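Local structure of putative nisin-resistance protein (Streptococcus agalactiae 515, 4Y68) at residues Y111-S125 against K148-G162. The protein probably cleaves the lantibiotic nisin as a serine peptidase of family S41, a lipoprotein that would protect the bacterium from this antimicrobial peptide. Sequence-based numbering, arbitrary orientation.
Sequences YRRLNEDILLITIPS and KSYKGLILDLSNNTG
Arg113 turns its CG away from its own amide nitrogen (chi1 -178°), and a bend at chi3 swings the guanidinium onto Ser149, where NH1 and NH2 both bond to Ser149 O, NH2 at 2.9 Å. That oxygen lies in the guanidinium plane, while Leu119 CD2 covers one face; arginine suits the place, its edge offering two N-H groups and its weakly hydrated face accepting a methyl. At the other end Asn160 (chi1 179°) gives ND2 to Ile123 O at 2.9 Å, from above the carbonyl plane, while its OD1 accepts Gly162 N in an Asx turn; its short amide serves both at once. Ser125 OG takes Thr161 N at 3.0 Å.

Between these ends, strands 118-122 and 152-156 run parallel, joined by Ile154 N to Leu119 O, Ile121 N to Ile154 O and Asp156 N to Ile121 O. Beta-branched Ile121 and Ile154 suit extended strands, and leucines reach across: Leu120 CD1 packs on Ile154 CG2 (3.7 Å) beneath helix 297-308, and Leu119 and Ile121 meet Leu153 CD2 on the side of helix 131-147. The Leu120 face turns polar at Thr122 and Asp156, whose OG1 and OD2 share a water.

In this right-handed beta-alpha-beta crossover through helix 131-147, the doubly gripped Ser149 O and the two-way Asn160 amide tie each strand end through main-chain atoms.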
ATOM      1  N   TYR A 111     -12.355   2.487 -16.819  1.00 28.31           N
ATOM      2  CA  TYR A 111     -11.737   3.376 -17.803  1.00 26.90           C
ATOM      3  C   TYR A 111     -12.787   4.108 -18.624  1.00 27.44           C
ATOM      4  O   TYR A 111     -13.919   3.651 -18.752  1.00 29.13           O
ATOM      5  CB  TYR A 111     -10.809   2.608 -18.740  1.00 26.44           C
ATOM      6  CG  TYR A 111     -11.538   2.008 -19.924  1.00 31.59           C
ATOM      7  CD1 TYR A 111     -12.292   0.855 -19.782  1.00 30.98           C
ATOM      8  CD2 TYR A 111     -11.498   2.615 -21.173  1.00 31.14           C
ATOM      9  CE1 TYR A 111     -12.972   0.314 -20.843  1.00 34.76           C
ATOM     10  CE2 TYR A 111     -12.166   2.073 -22.248  1.00 36.57           C
ATOM     11  CZ  TYR A 111     -12.904   0.921 -22.076  1.00 40.23           C
ATOM     12  OH  TYR A 111     -13.578   0.368 -23.138  1.00 42.93           O
ATOM     13  N   ARG A 112     -12.398   5.257 -19.162  1.00 26.92           N
ATOM     14  CA  ARG A 112     -13.167   5.953 -20.191  1.00 31.92           C
ATOM     15  C   ARG A 112     -12.235   6.336 -21.335  1.00 32.63           C
ATOM     16  O   ARG A 112     -11.148   6.852 -21.101  1.00 26.59           O
ATOM     17  CB  ARG A 112     -13.832   7.212 -19.645  1.00 28.01           C
ATOM     18  CG  ARG A 112     -14.779   6.982 -18.494  1.00 30.19           C
ATOM     19  CD  ARG A 112     -16.043   6.268 -18.920  1.00 27.46           C
ATOM     20  NE  ARG A 112     -17.019   6.292 -17.829  1.00 34.63           N
ATOM     21  CZ  ARG A 112     -17.132   5.346 -16.901  1.00 31.74           C
ATOM     22  NH1 ARG A 112     -16.350   4.280 -16.938  1.00 28.36           N
ATOM     23  NH2 ARG A 112     -18.041   5.460 -15.947  1.00 32.59           N
ATOM     24  N   ARG A 113     -12.651   6.097 -22.568  1.00 32.34           N
ATOM     25  CA  ARG A 113     -11.871   6.585 -23.690  1.00 32.15           C
ATOM     26  C   ARG A 113     -12.002   8.107 -23.798  1.00 34.11           C
ATOM     27  O   ARG A 113     -13.105   8.626 -23.891  1.00 36.37           O
ATOM     28  CB  ARG A 113     -12.313   5.921 -24.986  1.00 31.70           C
ATOM     29  CG  ARG A 113     -11.495   6.378 -26.175  1.00 34.02           C
ATOM     30  CD  ARG A 113     -11.774   5.553 -27.393  1.00 27.37           C
ATOM     31  NE  ARG A 113     -11.399   4.159 -27.227  1.00 32.46           N
ATOM     32  CZ  ARG A 113     -10.165   3.685 -27.396  1.00 33.75           C
ATOM     33  NH1 ARG A 113      -9.156   4.486 -27.729  1.00 30.89           N
ATOM     34  NH2 ARG A 113      -9.938   2.401 -27.228  1.00 33.04           N
ATOM     35  N   LEU A 114     -10.876   8.815 -23.760  1.00 32.43           N
ATOM     36  CA  LEU A 114     -10.854  10.267 -23.945  1.00 34.57           C
ATOM     37  C   LEU A 114     -10.891  10.643 -25.424  1.00 36.68           C
ATOM     38  O   LEU A 114     -11.568  11.584 -25.823  1.00 42.15           O
ATOM     39  CB  LEU A 114      -9.612  10.878 -23.292  1.00 37.83           C
ATOM     40  CG  LEU A 114      -9.827  11.593 -21.958  1.00 35.41           C
ATOM     41  CD1 LEU A 114     -10.910  10.913 -21.166  1.00 33.28           C
ATOM     42  CD2 LEU A 114      -8.540  11.657 -21.150  1.00 29.74           C
ATOM     43  N   ASN A 115     -10.134   9.913 -26.227  1.00 34.67           N
ATOM     44  CA  ASN A 115     -10.204  10.037 -27.669  1.00 38.37           C
ATOM     45  C   ASN A 115      -9.610   8.777 -28.246  1.00 40.57           C
ATOM     46  O   ASN A 115      -9.352   7.823 -27.515  1.00 41.33           O
ATOM     47  CB  ASN A 115      -9.492  11.302 -28.167  1.00 40.02           C
ATOM     48  CG  ASN A 115      -7.995  11.307 -27.887  1.00 41.85           C
ATOM     49  OD1 ASN A 115      -7.337  10.259 -27.839  1.00 39.40           O
ATOM     50  ND2 ASN A 115      -7.439  12.506 -27.742  1.00 41.51           N
ATOM     51  N   GLU A 116      -9.382   8.747 -29.545  1.00 38.69           N
ATOM     52  CA  GLU A 116      -8.955   7.499 -30.158  1.00 42.86           C
ATOM     53  C   GLU A 116      -7.580   7.032 -29.650  1.00 44.09           C
ATOM     54  O   GLU A 116      -7.216   5.864 -29.822  1.00 44.76           O
ATOM     55  CB  GLU A 116      -8.938   7.635 -31.688  1.00 43.87           C
ATOM     56  CG  GLU A 116     -10.044   8.528 -32.246  1.00 48.40           C
ATOM     57  CD  GLU A 116      -9.685  10.008 -32.169  1.00 50.84           C
ATOM     58  OE1 GLU A 116     -10.603  10.857 -32.128  1.00 54.23           O
ATOM     59  OE2 GLU A 116      -8.475  10.325 -32.154  1.00 55.74           O
ATOM     60  N   ASP A 117      -6.820   7.923 -29.017  1.00 40.29           N
ATOM     61  CA  ASP A 117      -5.453   7.571 -28.628  1.00 35.35           C
ATOM     62  C   ASP A 117      -5.217   7.458 -27.123  1.00 37.58           C
ATOM     63  O   ASP A 117      -4.231   6.851 -26.694  1.00 35.42           O
ATOM     64  CB  ASP A 117      -4.473   8.585 -29.210  1.00 37.01           C
ATOM     65  CG  ASP A 117      -4.368   8.477 -30.718  1.00 40.84           C
ATOM     66  OD1 ASP A 117      -4.664   7.380 -31.230  1.00 44.45           O
ATOM     67  OD2 ASP A 117      -4.007   9.471 -31.386  1.00 42.83           O
ATOM     68  N   ILE A 118      -6.113   8.035 -26.326  1.00 37.11           N
ATOM     69  CA  ILE A 118      -5.914   8.125 -24.882  1.00 35.81           C
ATOM     70  C   ILE A 118      -7.033   7.465 -24.059  1.00 33.99           C
ATOM     71  O   ILE A 118      -8.210   7.800 -24.222  1.00 35.22           O
ATOM     72  CB  ILE A 118      -5.797   9.594 -24.452  1.00 35.46           C
ATOM     73  CG1 ILE A 118      -4.619  10.270 -25.157  1.00 32.52           C
ATOM     74  CG2 ILE A 118      -5.691   9.695 -22.931  1.00 31.89           C
ATOM     75  CD1 ILE A 118      -4.367  11.701 -24.674  1.00 37.75           C
ATOM     76  N   LEU A 119      -6.660   6.529 -23.187  1.00 28.71           N
ATOM     77  CA  LEU A 119      -7.585   5.955 -22.208  1.00 26.67           C
ATOM     78  C   LEU A 119      -7.324   6.566 -20.834  1.00 31.64           C
ATOM     79  O   LEU A 119      -6.172   6.778 -20.449  1.00 31.04           O
ATOM     80  CB  LEU A 119      -7.442   4.434 -22.117  1.00 29.66           C
ATOM     81  CG  LEU A 119      -7.611   3.571 -23.374  1.00 30.59           C
ATOM     82  CD1 LEU A 119      -7.695   2.093 -22.996  1.00 28.06           C
ATOM     83  CD2 LEU A 119      -8.834   4.000 -24.163  1.00 26.65           C
ATOM     84  N   LEU A 120      -8.392   6.868 -20.109  1.00 26.94           N
ATOM     85  CA  LEU A 120      -8.289   7.334 -18.732  1.00 26.73           C
ATOM     86  C   LEU A 120      -8.619   6.176 -17.791  1.00 25.39           C
ATOM     87  O   LEU A 120      -9.760   5.732 -17.737  1.00 27.53           O
ATOM     88  CB  LEU A 120      -9.228   8.522 -18.476  1.00 23.80           C
ATOM     89  CG  LEU A 120      -9.431   8.932 -17.006  1.00 25.92           C
ATOM     90  CD1 LEU A 120      -8.111   9.213 -16.297  1.00 23.24           C
ATOM     91  CD2 LEU A 120     -10.335  10.145 -16.894  1.00 22.85           C
ATOM     92  N   ILE A 121      -7.632   5.670 -17.057  1.00 25.77           N
ATOM     93  CA  ILE A 121      -7.912   4.540 -16.179  1.00 25.53           C
ATOM     94  C   ILE A 121      -7.930   4.959 -14.699  1.00 26.79           C
ATOM     95  O   ILE A 121      -6.980   5.533 -14.179  1.00 25.17           O
ATOM     96  CB  ILE A 121      -6.911   3.403 -16.407  1.00 22.42           C
ATOM     97  CG1 ILE A 121      -6.961   2.954 -17.871  1.00 24.76           C
ATOM     98  CG2 ILE A 121      -7.273   2.192 -15.568  1.00 27.04           C
ATOM     99  CD1 ILE A 121      -5.948   1.875 -18.218  1.00 24.16           C
ATOM    100  N   THR A 122      -9.057   4.696 -14.054  1.00 24.86           N
ATOM    101  CA  THR A 122      -9.248   4.922 -12.632  1.00 25.39           C
ATOM    102  C   THR A 122      -8.816   3.686 -11.857  1.00 25.07           C
ATOM    103  O   THR A 122      -9.286   2.581 -12.121  1.00 28.09           O
ATOM    104  CB  THR A 122     -10.712   5.257 -12.339  1.00 28.12           C
ATOM    105  OG1 THR A 122     -11.075   6.413 -13.098  1.00 27.58           O
ATOM    106  CG2 THR A 122     -10.949   5.533 -10.864  1.00 22.13           C
ATOM    107  N   ILE A 123      -7.897   3.875 -10.919  1.00 25.71           N
ATOM    108  CA  ILE A 123      -7.297   2.773 -10.178  1.00 24.42           C
ATOM    109  C   ILE A 123      -7.553   2.951  -8.682  1.00 23.60           C
ATOM    110  O   ILE A 123      -6.813   3.659  -8.017  1.00 25.17           O
ATOM    111  CB  ILE A 123      -5.781   2.703 -10.466  1.00 28.87           C
ATOM    112  CG1 ILE A 123      -5.545   2.399 -11.954  1.00 27.12           C
ATOM    113  CG2 ILE A 123      -5.087   1.711  -9.539  1.00 23.38           C
ATOM    114  CD1 ILE A 123      -4.250   2.934 -12.470  1.00 24.17           C
ATOM    115  N   PRO A 124      -8.619   2.324  -8.150  1.00 22.52           N
ATOM    116  CA  PRO A 124      -9.092   2.653  -6.800  1.00 22.12           C
ATOM    117  C   PRO A 124      -8.558   1.756  -5.696  1.00 23.09           C
ATOM    118  O   PRO A 124      -8.000   0.691  -5.978  1.00 21.79           O
ATOM    119  CB  PRO A 124     -10.603   2.453  -6.919  1.00 22.19           C
ATOM    120  CG  PRO A 124     -10.697   1.268  -7.827  1.00 23.67           C
ATOM    121  CD  PRO A 124      -9.572   1.444  -8.848  1.00 22.03           C
ATOM    122  N   SER A 125      -8.765   2.186  -4.456  1.00 21.62           N
ATOM    123  CA  SER A 125      -8.536   1.356  -3.263  1.00 22.34           C
ATOM    124  C   SER A 125      -9.218   0.003  -3.329  1.00 23.77           C
ATOM    125  O   SER A 125     -10.390  -0.089  -3.660  1.00 28.26           O
ATOM    126  CB  SER A 125      -9.046   2.059  -2.001  1.00 23.38           C
ATOM    127  OG  SER A 125      -8.767   3.447  -2.012  1.00 32.43           O
ATOM    128  N   LYS A 148      -7.222  -3.300 -25.468  1.00 40.58           N
ATOM    129  CA  LYS A 148      -7.810  -2.067 -25.961  1.00 35.71           C
ATOM    130  C   LYS A 148      -6.799  -1.357 -26.830  1.00 36.14           C
ATOM    131  O   LYS A 148      -5.600  -1.628 -26.773  1.00 31.69           O
ATOM    132  CB  LYS A 148      -8.252  -1.140 -24.830  1.00 36.75           C
ATOM    133  CG  LYS A 148      -9.337  -1.700 -23.917  1.00 39.97           C
ATOM    134  CD  LYS A 148     -10.656  -1.911 -24.630  1.00 42.14           C
ATOM    135  CE  LYS A 148     -11.763  -2.102 -23.602  1.00 38.82           C
ATOM    136  NZ  LYS A 148     -13.020  -2.584 -24.207  1.00 43.66           N
ATOM    137  N   SER A 149      -7.290  -0.434 -27.638  1.00 37.02           N
ATOM    138  CA  SER A 149      -6.425   0.280 -28.549  1.00 34.54           C
ATOM    139  C   SER A 149      -6.156   1.693 -28.034  1.00 33.56           C
ATOM    140  O   SER A 149      -7.090   2.423 -27.688  1.00 37.31           O
ATOM    141  CB  SER A 149      -7.062   0.309 -29.934  1.00 34.44           C
ATOM    142  OG  SER A 149      -6.594   1.415 -30.670  1.00 40.18           O
ATOM    143  N   TYR A 150      -4.881   2.064 -27.959  1.00 31.03           N
ATOM    144  CA  TYR A 150      -4.480   3.380 -27.470  1.00 34.44           C
ATOM    145  C   TYR A 150      -3.031   3.651 -27.827  1.00 31.44           C
ATOM    146  O   TYR A 150      -2.301   2.728 -28.159  1.00 30.97           O
ATOM    147  CB  TYR A 150      -4.656   3.485 -25.942  1.00 31.51           C
ATOM    148  CG  TYR A 150      -3.990   2.362 -25.176  1.00 30.21           C
ATOM    149  CD1 TYR A 150      -4.701   1.226 -24.830  1.00 32.04           C
ATOM    150  CD2 TYR A 150      -2.645   2.429 -24.814  1.00 32.52           C
ATOM    151  CE1 TYR A 150      -4.109   0.194 -24.139  1.00 36.09           C
ATOM    152  CE2 TYR A 150      -2.034   1.390 -24.116  1.00 28.12           C
ATOM    153  CZ  TYR A 150      -2.775   0.282 -23.781  1.00 36.85           C
ATOM    154  OH  TYR A 150      -2.201  -0.759 -23.095  1.00 34.90           O
ATOM    155  N   LYS A 151      -2.621   4.907 -27.698  1.00 31.70           N
ATOM    156  CA  LYS A 151      -1.230   5.316 -27.869  1.00 33.89           C
ATOM    157  C   LYS A 151      -0.686   5.990 -26.599  1.00 40.06           C
ATOM    158  O   LYS A 151       0.500   6.319 -26.504  1.00 34.82           O
ATOM    159  CB  LYS A 151      -1.099   6.280 -29.048  1.00 36.52           C
ATOM    160  CG  LYS A 151      -1.354   5.675 -30.427  1.00 37.48           C
ATOM    161  CD  LYS A 151      -1.331   6.788 -31.490  1.00 40.93           C
ATOM    162  CE  LYS A 151      -1.566   6.268 -32.915  1.00 46.11           C
ATOM    163  NZ  LYS A 151      -1.789   7.402 -33.891  1.00 48.43           N
ATOM    164  N   GLY A 152      -1.571   6.227 -25.635  1.00 37.59           N
ATOM    165  CA  GLY A 152      -1.192   6.877 -24.400  1.00 33.52           C
ATOM    166  C   GLY A 152      -2.175   6.555 -23.295  1.00 33.94           C
ATOM    167  O   GLY A 152      -3.336   6.272 -23.571  1.00 29.72           O
ATOM    168  N   LEU A 153      -1.712   6.611 -22.046  1.00 32.71           N
ATOM    169  CA  LEU A 153      -2.545   6.259 -20.890  1.00 28.40           C
ATOM    170  C   LEU A 153      -2.556   7.347 -19.809  1.00 29.23           C
ATOM    171  O   LEU A 153      -1.576   8.057 -19.600  1.00 27.39           O
ATOM    172  CB  LEU A 153      -2.063   4.939 -20.297  1.00 28.37           C
ATOM    173  CG  LEU A 153      -2.212   3.725 -21.223  1.00 32.31           C
ATOM    174  CD1 LEU A 153      -1.404   2.508 -20.753  1.00 23.22           C
ATOM    175  CD2 LEU A 153      -3.678   3.358 -21.353  1.00 25.83           C
ATOM    176  N   ILE A 154      -3.687   7.503 -19.141  1.00 30.93           N
ATOM    177  CA  ILE A 154      -3.716   8.287 -17.918  1.00 26.45           C
ATOM    178  C   ILE A 154      -4.104   7.340 -16.804  1.00 25.98           C
ATOM    179  O   ILE A 154      -5.141   6.690 -16.873  1.00 29.43           O
ATOM    180  CB  ILE A 154      -4.703   9.461 -17.962  1.00 28.73           C
ATOM    181  CG1 ILE A 154      -4.427  10.332 -19.176  1.00 27.89           C
ATOM    182  CG2 ILE A 154      -4.601  10.281 -16.671  1.00 24.51           C
ATOM    183  CD1 ILE A 154      -5.239  11.601 -19.211  1.00 30.25           C
ATOM    184  N   LEU A 155      -3.240   7.241 -15.800  1.00 27.06           N
ATOM    185  CA  LEU A 155      -3.443   6.360 -14.668  1.00 21.14           C
ATOM    186  C   LEU A 155      -3.793   7.236 -13.504  1.00 20.37           C
ATOM    187  O   LEU A 155      -2.976   8.026 -13.079  1.00 24.36           O
ATOM    188  CB  LEU A 155      -2.193   5.559 -14.358  1.00 22.69           C
ATOM    189  CG  LEU A 155      -1.620   4.678 -15.464  1.00 25.64           C
ATOM    190  CD1 LEU A 155      -0.409   3.938 -14.922  1.00 24.01           C
ATOM    191  CD2 LEU A 155      -2.672   3.709 -15.977  1.00 22.28           C
ATOM    192  N   ASP A 156      -5.001   7.091 -12.982  1.00 23.52           N
ATOM    193  CA  ASP A 156      -5.507   8.001 -11.966  1.00 21.51           C
ATOM    194  C   ASP A 156      -5.561   7.311 -10.607  1.00 21.42           C
ATOM    195  O   ASP A 156      -6.370   6.395 -10.388  1.00 22.33           O
ATOM    196  CB  ASP A 156      -6.887   8.531 -12.370  1.00 23.70           C
ATOM    197  CG  ASP A 156      -7.446   9.532 -11.376  1.00 24.89           C
ATOM    198  OD1 ASP A 156      -6.676  10.040 -10.506  1.00 25.49           O
ATOM    199  OD2 ASP A 156      -8.658   9.815 -11.474  1.00 24.08           O
ATOM    200  N   LEU A 157      -4.678   7.769  -9.713  1.00 22.13           N
ATOM    201  CA  LEU A 157      -4.542   7.240  -8.361  1.00 20.87           C
ATOM    202  C   LEU A 157      -5.115   8.192  -7.319  1.00 22.78           C
ATOM    203  O   LEU A 157      -4.913   7.970  -6.126  1.00 19.34           O
ATOM    204  CB  LEU A 157      -3.058   6.955  -8.033  1.00 18.89           C
ATOM    205  CG  LEU A 157      -2.325   5.900  -8.895  1.00 21.96           C
ATOM    206  CD1 LEU A 157      -0.817   6.013  -8.769  1.00 19.71           C
ATOM    207  CD2 LEU A 157      -2.773   4.475  -8.596  1.00 16.34           C
ATOM    208  N   SER A 158      -5.785   9.261  -7.762  1.00 19.39           N
ATOM    209  CA  SER A 158      -6.510  10.153  -6.827  1.00 20.55           C
ATOM    210  C   SER A 158      -7.359   9.356  -5.856  1.00 23.72           C
ATOM    211  O   SER A 158      -8.040   8.417  -6.257  1.00 25.69           O
ATOM    212  CB  SER A 158      -7.427  11.135  -7.571  1.00 22.26           C
ATOM    213  OG  SER A 158      -6.722  11.913  -8.521  1.00 24.07           O
ATOM    214  N   ASN A 159      -7.326   9.717  -4.583  1.00 22.83           N
ATOM    215  CA  ASN A 159      -8.228   9.115  -3.614  1.00 23.77           C
ATOM    216  C   ASN A 159      -8.018   7.631  -3.387  1.00 21.30           C
ATOM    217  O   ASN A 159      -8.827   7.009  -2.707  1.00 25.22           O
ATOM    218  CB  ASN A 159      -9.694   9.336  -4.029  1.00 21.20           C
ATOM    219  CG  ASN A 159     -10.035  10.816  -4.194  1.00 29.22           C
ATOM    220  OD1 ASN A 159      -9.452  11.662  -3.524  1.00 27.97           O
ATOM    221  ND2 ASN A 159     -10.969  11.128  -5.108  1.00 26.87           N
ATOM    222  N   ASN A 160      -6.978   7.046  -3.973  1.00 20.64           N
ATOM    223  CA  ASN A 160      -6.668   5.642  -3.681  1.00 19.17           C
ATOM    224  C   ASN A 160      -5.806   5.615  -2.428  1.00 19.11           C
ATOM    225  O   ASN A 160      -4.654   6.037  -2.463  1.00 20.50           O
ATOM    226  CB  ASN A 160      -5.965   4.974  -4.871  1.00 20.65           C
ATOM    227  CG  ASN A 160      -5.586   3.523  -4.616  1.00 20.05           C
ATOM    228  OD1 ASN A 160      -5.519   3.056  -3.473  1.00 22.19           O
ATOM    229  ND2 ASN A 160      -5.299   2.802  -5.696  1.00 18.36           N
ATOM    230  N   THR A 161      -6.375   5.148  -1.319  1.00 19.61           N
ATOM    231  CA  THR A 161      -5.676   5.174  -0.020  1.00 21.23           C
ATOM    232  C   THR A 161      -5.002   3.839   0.300  1.00 22.89           C
ATOM    233  O   THR A 161      -4.592   3.586   1.446  1.00 23.32           O
ATOM    234  CB  THR A 161      -6.636   5.517   1.139  1.00 22.48           C
ATOM    235  OG1 THR A 161      -7.555   4.435   1.307  1.00 21.03           O
ATOM    236  CG2 THR A 161      -7.441   6.819   0.843  1.00 23.91           C
ATOM    237  N   GLY A 162      -4.892   2.982  -0.703  1.00 18.49           N
ATOM    238  CA  GLY A 162      -4.123   1.768  -0.537  1.00 21.85           C
ATOM    239  C   GLY A 162      -4.955   0.517  -0.450  1.00 24.19           C
ATOM    240  O   GLY A 162      -6.012   0.402  -1.074  1.00 23.14           O
TER
HETATM  241  O   HOH W   1     -10.801   9.075 -12.606  1.00 34.25           O
HETATM  242  O   HOH W   2     -10.148   4.900  -4.294  1.00 28.25           O
HETATM  243  O   HOH W   3     -10.254   4.528  -0.420  1.00 31.90           O